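Short chain dehydrogenase (A0QTM2 homolog) (Mycobacterium thermoresistibile, PDB 3SC4) is probably an NAD(P)(H)-dependent oxidoreductase of the short-chain dehydrogenase family, whose substrate is not established. Local coordinates at residues S15-K27 and L49-E61. Sequence-based numbering, arbitrary orientation.
Sequences SGGSRGIGLAIAK and LPGTIYTAAKEIE
Arg-19 reaches across to the 49-52 loop, and its guanidinium lies with one face against Leu-49, CB sitting 3.7 Å above the plane over the group's centre. Ser-18 OG, from the adjoining residue, lies over the rim of the opposite face. At the guanidinium edge NH1 is modelled as donating to Gly-51 O (3.1 Å), but the placing of NH1 is doubtful. A flat guanidinium suits lying on aliphatic carbon. At the other end, Lys-27 NZ and Glu-59 OE2 form a salt bridge (2.6 Å), the ammonium donating nearly along the C-O axis; a bend in the lysine chain (chi3 86°) brings the amine there. Leu-23 crosses Glu-59 at about a right angle, its CD2 3.7 Å from OE1. Ser-18, with a small side chain, packs its CB 3.9 Å from Ile-53 N. Between these polar ends Ala-56 CB touches both Ser-18 CA and Leu-23 CD1, each at 3.8 Å, its short side chain permitting close approach. Thr-52 and Thr-55 form a capping box that starts helix 53-63. Segments 20-27 and 53-61 run 30° apart beside a parallel sheet, and glycine-rich segment 16-22, leading from strand 11-15 into helix 20-30, is the dinucleotide-binding motif of the Rossmann fold, consistent with a cofactor site here.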
# COMPACT_ATOMS: atom_id res chain seq x y z
N SER B 15 18.13 4.40 5.70
CA SER B 15 17.27 5.56 5.80
C SER B 15 16.90 5.70 7.27
O SER B 15 16.56 4.72 7.96
CB SER B 15 16.01 5.42 4.96
OG SER B 15 15.16 4.42 5.49
N GLY B 16 16.93 6.95 7.69
CA GLY B 16 16.96 7.31 9.08
C GLY B 16 18.36 7.06 9.58
O GLY B 16 19.37 7.39 8.93
N GLY B 17 18.42 6.44 10.75
CA GLY B 17 19.67 6.02 11.28
C GLY B 17 20.16 6.94 12.36
O GLY B 17 21.07 6.58 13.08
N SER B 18 19.53 8.10 12.53
CA SER B 18 20.05 9.14 13.40
C SER B 18 19.72 9.01 14.88
O SER B 18 20.27 9.73 15.70
CB SER B 18 19.60 10.50 12.86
OG SER B 18 18.47 10.98 13.55
N ARG B 19 18.81 8.11 15.23
CA ARG B 19 18.40 7.93 16.63
C ARG B 19 17.67 6.58 16.82
O ARG B 19 17.39 5.86 15.87
CB ARG B 19 17.53 9.09 17.11
CG ARG B 19 16.11 9.19 16.48
CD ARG B 19 15.27 10.43 16.99
NE ARG B 19 15.16 11.49 15.96
CZ ARG B 19 16.08 12.43 15.72
NH1 ARG B 19 17.19 12.51 16.42
NH2 ARG B 19 15.89 13.33 14.77
N GLY B 20 17.41 6.24 18.07
CA GLY B 20 16.55 5.10 18.38
C GLY B 20 16.93 3.82 17.68
O GLY B 20 18.10 3.43 17.71
N ILE B 21 15.94 3.20 17.04
CA ILE B 21 16.05 1.87 16.41
C ILE B 21 17.07 1.86 15.28
O ILE B 21 17.89 0.94 15.18
CB ILE B 21 14.66 1.41 15.88
CG1 ILE B 21 13.68 1.19 17.05
CG2 ILE B 21 14.76 0.13 15.06
CD1 ILE B 21 12.23 0.95 16.64
N GLY B 22 17.02 2.85 14.41
CA GLY B 22 17.97 2.97 13.31
C GLY B 22 19.41 3.13 13.79
O GLY B 22 20.32 2.45 13.34
N LEU B 23 19.60 4.04 14.73
CA LEU B 23 20.89 4.17 15.33
C LEU B 23 21.34 2.83 15.91
O LEU B 23 22.44 2.40 15.62
CB LEU B 23 20.89 5.26 16.38
CG LEU B 23 22.26 5.61 16.97
CD1 LEU B 23 23.26 6.07 15.91
CD2 LEU B 23 22.01 6.67 18.10
N ALA B 24 20.50 2.12 16.64
CA ALA B 24 20.98 0.86 17.26
C ALA B 24 21.39 -0.17 16.22
O ALA B 24 22.30 -0.95 16.45
CB ALA B 24 19.95 0.27 18.23
N ILE B 25 20.70 -0.19 15.08
CA ILE B 25 21.04 -1.13 14.00
C ILE B 25 22.37 -0.71 13.38
O ILE B 25 23.27 -1.53 13.24
CB ILE B 25 19.94 -1.20 12.91
CG1 ILE B 25 18.74 -1.96 13.48
CG2 ILE B 25 20.43 -1.93 11.65
CD1 ILE B 25 17.43 -1.68 12.77
N ALA B 26 22.47 0.56 13.04
CA ALA B 26 23.71 1.14 12.54
C ALA B 26 24.88 0.82 13.47
O ALA B 26 25.91 0.33 13.03
CB ALA B 26 23.55 2.64 12.38
N LYS B 27 24.71 1.05 14.77
CA LYS B 27 25.78 0.77 15.72
C LYS B 27 26.18 -0.71 15.73
O LYS B 27 27.37 -1.04 15.69
CB LYS B 27 25.41 1.26 17.13
CG LYS B 27 25.72 2.78 17.34
CD LYS B 27 24.89 3.46 18.41
CE LYS B 27 25.47 3.33 19.83
NZ LYS B 27 24.51 3.93 20.82
N LEU B 49 13.72 15.68 20.11
CA LEU B 49 14.30 14.41 19.66
C LEU B 49 15.85 14.44 19.66
O LEU B 49 16.46 15.30 19.02
CB LEU B 49 13.81 14.12 18.24
CG LEU B 49 12.30 14.26 18.05
CD1 LEU B 49 11.97 13.92 16.63
CD2 LEU B 49 11.50 13.38 19.04
N PRO B 50 16.49 13.48 20.34
CA PRO B 50 17.95 13.53 20.42
C PRO B 50 18.58 13.18 19.09
O PRO B 50 17.95 12.51 18.30
CB PRO B 50 18.28 12.40 21.39
CG PRO B 50 17.21 11.42 21.17
CD PRO B 50 15.97 12.23 20.90
N GLY B 51 19.81 13.63 18.87
CA GLY B 51 20.62 13.18 17.76
C GLY B 51 20.45 13.95 16.47
O GLY B 51 19.45 14.61 16.26
N THR B 52 21.49 13.89 15.65
CA THR B 52 21.46 14.28 14.24
C THR B 52 22.27 13.22 13.49
O THR B 52 22.93 12.40 14.13
CB THR B 52 22.13 15.64 14.02
OG1 THR B 52 23.55 15.52 14.21
CG2 THR B 52 21.56 16.68 14.97
N ILE B 53 22.26 13.25 12.16
CA ILE B 53 23.16 12.36 11.40
C ILE B 53 24.63 12.50 11.82
O ILE B 53 25.34 11.51 11.86
CB ILE B 53 23.03 12.53 9.87
CG1 ILE B 53 23.17 14.01 9.45
CG2 ILE B 53 21.72 11.98 9.38
CD1 ILE B 53 23.06 14.23 7.93
N TYR B 54 25.07 13.70 12.18
CA TYR B 54 26.46 13.90 12.60
C TYR B 54 26.79 13.22 13.93
O TYR B 54 27.81 12.53 14.03
CB TYR B 54 26.84 15.41 12.59
CG TYR B 54 26.65 15.98 11.20
CD1 TYR B 54 27.35 15.45 10.11
CD2 TYR B 54 25.71 16.99 10.95
CE1 TYR B 54 27.15 15.94 8.84
CE2 TYR B 54 25.50 17.48 9.66
CZ TYR B 54 26.23 16.95 8.61
OH TYR B 54 26.03 17.42 7.31
N THR B 55 25.93 13.39 14.93
CA THR B 55 26.15 12.69 16.20
C THR B 55 25.97 11.19 16.02
O THR B 55 26.65 10.40 16.68
CB THR B 55 25.25 13.18 17.37
OG1 THR B 55 23.90 12.71 17.19
CG2 THR B 55 25.30 14.73 17.49
N ALA B 56 25.06 10.79 15.14
CA ALA B 56 24.95 9.37 14.76
C ALA B 56 26.27 8.89 14.18
O ALA B 56 26.76 7.82 14.53
CB ALA B 56 23.82 9.15 13.74
N ALA B 57 26.86 9.72 13.32
CA ALA B 57 28.13 9.35 12.69
C ALA B 57 29.20 9.13 13.74
O ALA B 57 29.88 8.10 13.71
CB ALA B 57 28.56 10.36 11.65
N LYS B 58 29.32 10.03 14.72
CA LYS B 58 30.35 9.84 15.76
C LYS B 58 30.12 8.49 16.44
O LYS B 58 31.04 7.68 16.55
CB LYS B 58 30.44 10.99 16.78
N GLU B 59 28.89 8.21 16.84
CA GLU B 59 28.61 6.95 17.55
C GLU B 59 28.96 5.74 16.68
O GLU B 59 29.54 4.76 17.18
CB GLU B 59 27.16 6.88 18.06
CG GLU B 59 26.84 7.84 19.24
CD GLU B 59 25.48 7.56 19.89
OE1 GLU B 59 24.61 8.47 19.93
OE2 GLU B 59 25.26 6.42 20.36
N ILE B 60 28.66 5.81 15.38
CA ILE B 60 29.04 4.74 14.46
C ILE B 60 30.56 4.51 14.48
O ILE B 60 31.02 3.37 14.50
CB ILE B 60 28.57 5.04 13.00
CG1 ILE B 60 27.06 4.85 12.89
CG2 ILE B 60 29.31 4.17 11.97
CD1 ILE B 60 26.41 5.66 11.78
N GLU B 61 31.33 5.59 14.49
CA GLU B 61 32.81 5.50 14.46
C GLU B 61 33.35 4.97 15.77
O GLU B 61 34.18 4.07 15.78
CB GLU B 61 33.44 6.85 14.10
CG GLU B 61 33.13 7.30 12.65
CD GLU B 61 33.60 8.73 12.30
OE1 GLU B 61 33.87 9.55 13.22
OE2 GLU B 61 33.70 9.02 11.09